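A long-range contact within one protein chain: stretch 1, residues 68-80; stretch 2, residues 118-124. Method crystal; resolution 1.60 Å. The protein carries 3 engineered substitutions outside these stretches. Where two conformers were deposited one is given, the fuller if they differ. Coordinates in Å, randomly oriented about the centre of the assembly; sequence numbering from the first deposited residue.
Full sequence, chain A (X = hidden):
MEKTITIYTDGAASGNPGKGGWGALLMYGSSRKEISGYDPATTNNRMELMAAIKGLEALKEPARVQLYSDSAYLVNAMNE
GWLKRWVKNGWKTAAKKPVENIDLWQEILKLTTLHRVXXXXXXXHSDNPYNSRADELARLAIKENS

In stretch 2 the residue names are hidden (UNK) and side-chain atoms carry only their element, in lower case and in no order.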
# COMPACT_ATOMS: atom_id res chain seq x y z
N TYR A 68 -2.55 4.31 6.48
CA TYR A 68 -3.16 5.47 5.81
C TYR A 68 -2.77 5.49 4.33
O TYR A 68 -1.57 5.57 4.00
CB TYR A 68 -2.69 6.77 6.47
CG TYR A 68 -3.30 6.96 7.82
CD1 TYR A 68 -4.46 7.69 7.98
CD2 TYR A 68 -2.76 6.35 8.94
CE1 TYR A 68 -5.03 7.85 9.24
CE2 TYR A 68 -3.31 6.49 10.21
CZ TYR A 68 -4.48 7.22 10.34
OH TYR A 68 -5.05 7.42 11.58
N SER A 69 -3.77 5.41 3.45
CA SER A 69 -3.56 5.44 2.00
C SER A 69 -4.53 6.37 1.28
O SER A 69 -5.67 6.47 1.68
CB SER A 69 -3.76 4.00 1.46
OG SER A 69 -3.60 3.90 0.06
N ASP A 70 -4.13 7.01 0.17
CA ASP A 70 -5.10 7.76 -0.68
C ASP A 70 -5.83 6.83 -1.64
O ASP A 70 -6.70 7.28 -2.38
CB ASP A 70 -4.41 8.86 -1.47
CG ASP A 70 -5.38 9.69 -2.27
OD1 ASP A 70 -6.34 10.24 -1.68
OD2 ASP A 70 -5.16 9.82 -3.49
N SER A 71 -5.53 5.52 -1.58
CA SER A 71 -6.08 4.58 -2.55
C SER A 71 -7.44 4.05 -2.16
O SER A 71 -7.57 3.22 -1.25
CB SER A 71 -5.12 3.42 -2.77
OG SER A 71 -5.64 2.42 -3.63
N ALA A 72 -8.48 4.52 -2.86
CA ALA A 72 -9.81 3.97 -2.66
C ALA A 72 -9.85 2.50 -3.05
O ALA A 72 -10.50 1.70 -2.39
CB ALA A 72 -10.80 4.74 -3.44
N TYR A 73 -9.12 2.14 -4.10
CA TYR A 73 -8.99 0.76 -4.57
C TYR A 73 -8.61 -0.15 -3.44
O TYR A 73 -9.25 -1.15 -3.19
CB TYR A 73 -7.96 0.73 -5.70
CG TYR A 73 -7.74 -0.62 -6.34
CD1 TYR A 73 -8.78 -1.30 -6.97
CD2 TYR A 73 -6.47 -1.20 -6.35
CE1 TYR A 73 -8.55 -2.55 -7.58
CE2 TYR A 73 -6.24 -2.40 -6.99
CZ TYR A 73 -7.27 -3.08 -7.58
OH TYR A 73 -7.01 -4.29 -8.19
N LEU A 74 -7.54 0.21 -2.74
CA LEU A 74 -7.11 -0.56 -1.60
C LEU A 74 -8.09 -0.50 -0.45
O LEU A 74 -8.50 -1.53 0.11
CB LEU A 74 -5.75 -0.06 -1.14
CG LEU A 74 -5.16 -0.66 0.15
CD1 LEU A 74 -4.92 -2.17 0.00
CD2 LEU A 74 -3.93 0.07 0.56
N VAL A 75 -8.39 0.71 -0.03
CA VAL A 75 -9.12 0.86 1.22
C VAL A 75 -10.55 0.31 1.12
O VAL A 75 -11.03 -0.37 2.02
CB VAL A 75 -9.12 2.33 1.72
CG1 VAL A 75 -10.01 2.47 2.96
CG2 VAL A 75 -7.74 2.79 1.97
N ASN A 76 -11.21 0.52 -0.01
CA ASN A 76 -12.54 -0.05 -0.20
C ASN A 76 -12.51 -1.57 -0.18
O ASN A 76 -13.39 -2.20 0.39
CB ASN A 76 -13.16 0.44 -1.49
CG ASN A 76 -13.53 1.90 -1.43
OD1 ASN A 76 -13.63 2.48 -0.34
ND2 ASN A 76 -13.75 2.49 -2.58
N ALA A 77 -11.50 -2.18 -0.80
CA ALA A 77 -11.45 -3.64 -0.85
C ALA A 77 -11.35 -4.19 0.55
O ALA A 77 -11.88 -5.24 0.85
CB ALA A 77 -10.28 -4.11 -1.65
N MET A 78 -10.61 -3.51 1.40
CA MET A 78 -10.40 -4.02 2.75
C MET A 78 -11.57 -3.69 3.67
O MET A 78 -11.90 -4.49 4.55
CB MET A 78 -9.12 -3.40 3.35
CG MET A 78 -7.87 -3.57 2.50
SD MET A 78 -7.60 -5.31 2.05
CE MET A 78 -7.39 -6.12 3.62
N ASN A 79 -12.14 -2.49 3.53
CA ASN A 79 -13.16 -2.02 4.48
C ASN A 79 -14.61 -2.31 4.10
O ASN A 79 -15.50 -2.19 4.94
CB ASN A 79 -12.98 -0.52 4.71
CG ASN A 79 -11.73 -0.22 5.48
OD1 ASN A 79 -11.07 -1.13 5.94
ND2 ASN A 79 -11.41 1.05 5.64
N GLU A 80 -14.84 -2.64 2.83
CA GLU A 80 -16.18 -3.00 2.36
C GLU A 80 -16.35 -4.54 2.22
O GLU A 80 -17.39 -5.03 1.77
CB GLU A 80 -16.46 -2.32 1.02
CG GLU A 80 -16.31 -0.82 0.98
CD GLU A 80 -17.16 -0.04 1.97
OE1 GLU A 80 -18.35 -0.38 2.15
OE2 GLU A 80 -16.63 0.92 2.59
N UNK A 118 -5.66 -1.95 10.29
CA UNK A 118 -6.81 -1.11 10.01
C UNK A 118 -6.37 -0.17 8.90
O UNK A 118 -5.26 0.33 8.91
c UNK A 118 -7.25 -0.33 11.25
c UNK A 118 -7.72 -1.27 12.32
o UNK A 118 -6.14 0.42 11.76
N UNK A 119 -7.25 0.02 7.94
CA UNK A 119 -6.98 0.84 6.77
C UNK A 119 -7.82 2.12 6.85
O UNK A 119 -9.03 2.07 7.13
c UNK A 119 -6.63 -2.35 5.89
c UNK A 119 -6.46 -1.14 5.21
c UNK A 119 -4.53 -2.08 4.10
c UNK A 119 -5.38 -1.01 4.31
c UNK A 119 -5.77 -3.42 5.65
c UNK A 119 -7.37 0.04 5.49
c UNK A 119 -4.74 -3.29 4.76
N UNK A 120 -7.18 3.23 6.51
CA UNK A 120 -7.79 4.53 6.53
C UNK A 120 -7.56 5.20 5.21
O UNK A 120 -6.43 5.24 4.74
c UNK A 120 -6.31 4.18 9.73
c UNK A 120 -7.17 5.41 7.62
n UNK A 120 -8.38 4.87 9.77
c UNK A 120 -7.24 4.82 9.00
n UNK A 120 -6.88 3.88 10.94
c UNK A 120 -8.14 4.28 10.93
N UNK A 121 -8.61 5.74 4.64
CA UNK A 121 -8.53 6.55 3.41
C UNK A 121 -8.18 8.00 3.74
O UNK A 121 -8.84 8.64 4.60
c UNK A 121 -10.01 7.39 1.51
c UNK A 121 -9.57 7.51 -0.95
c UNK A 121 -9.88 6.52 2.73
c UNK A 121 -9.17 6.89 0.38
n UNK A 121 -9.12 8.91 -1.07
N UNK A 122 -7.19 8.54 3.03
CA UNK A 122 -6.88 9.95 3.15
C UNK A 122 -7.32 10.67 1.91
O UNK A 122 -7.49 10.04 0.87
c UNK A 122 -5.02 9.49 4.75
c UNK A 122 -4.50 9.84 2.33
c UNK A 122 -5.42 10.21 3.46
N UNK A 123 -7.53 11.98 2.04
CA UNK A 123 -8.14 12.78 0.98
C UNK A 123 -7.05 13.48 0.21
O UNK A 123 -6.69 14.60 0.51
c UNK A 123 -10.29 13.06 2.34
c UNK A 123 -12.71 12.90 2.94
c UNK A 123 -11.62 13.76 2.29
n UNK A 123 -14.08 13.43 2.70
c UNK A 123 -9.17 13.77 1.56
N UNK A 124 -6.55 12.79 -0.80
CA UNK A 124 -5.36 13.22 -1.54
C UNK A 124 -4.11 12.65 -0.89
O UNK A 124 -3.91 12.82 0.31
O HOH W 1 -9.74 -1.54 8.15

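Position 118 has three side-chain atoms: a carbon carrying one oxygen and one carbon. This beta-branched hydroxyl side chain points away from stretch 1 and makes no contact with it. The branching identifies Thr118.

Position 119 has seven side-chain carbons, one leading into a six-membered ring without a hydroxyl, which makes it Phe119. Its CA-to-CB bond points toward the helix, and Met78 covers one ring face: Met78 CG lies 3.6 Å from the ring centroid, 5° off the normal, and Met78 CB is 3.7 Å from Phe119 CD2. Leu74 CD1 approaches Phe119 CE1 obliquely at 4.1 Å. The backbone is held as well. Asn79 ND2 donates to Phe119 O at 3.0 Å with an angle of 172°, while a water accepts from Phe119 N (2.9 Å) and donates to Asn79 OD1 (2.6 Å), so both ends of one amide serve this residue.

At position 120, one carbon leads to a five-membered ring of three carbons and two nitrogens, the imidazole of His120. It forms an offset stack with the Tyr68 ring, centroids 4.5 Å apart and planes at 20°. Tyr68 CA and His120 CA, 4.8 Å apart, belong to parallel bridge partners whose side chains project to the same sheet face, which permits the stack.

Position 121 carries four carbons in a row ending in nitrogen: Lys121. Its chain passes Ala72, with Lys121 CE 3.9 Å from Ala72 CB, and folds back through p values at chi2 and chi4. Lys121 NZ thereby reaches Asp70 OD1 at 3.1 Å in a salt bridge, and also donates to the backbone O of position 122 at 2.8 Å.

At position 122, a carbon bearing two carbons gives Val122. Its CG1 meets Tyr68 CD1 at 3.7 Å, near the plane of the ring at its edge.

Position 123 again has four carbons ending in nitrogen, Lys123, but this side chain points away; its CB, the side-chain atom nearest stretch 1, stays 5.6 Å from Asp70 OD1.

Position 124 has no side-chain atoms and is Gly124. With phi at 90°, the backbone angles would jam a CB against the preceding carbonyl oxygen. Gly124 N donates to Asp70 OD1 at 2.7 Å.

The contact combines strand pairing with helix packing. Ser69 N donates to His120 O (3.0 Å, 172°), and Val122 N to Ser69 O (2.9 Å, 162°), fixing the parallel register. Beyond the strand, Asp70 OD1 gathers Lys121 NZ and Gly124 N, tying down the following loop. The helix, 8.0 Å from the strand at closest axial approach, covers Phe119. Together these contacts bury 717 Å², counting both sides.

Stretch 2 (118-124) TFHKVKG
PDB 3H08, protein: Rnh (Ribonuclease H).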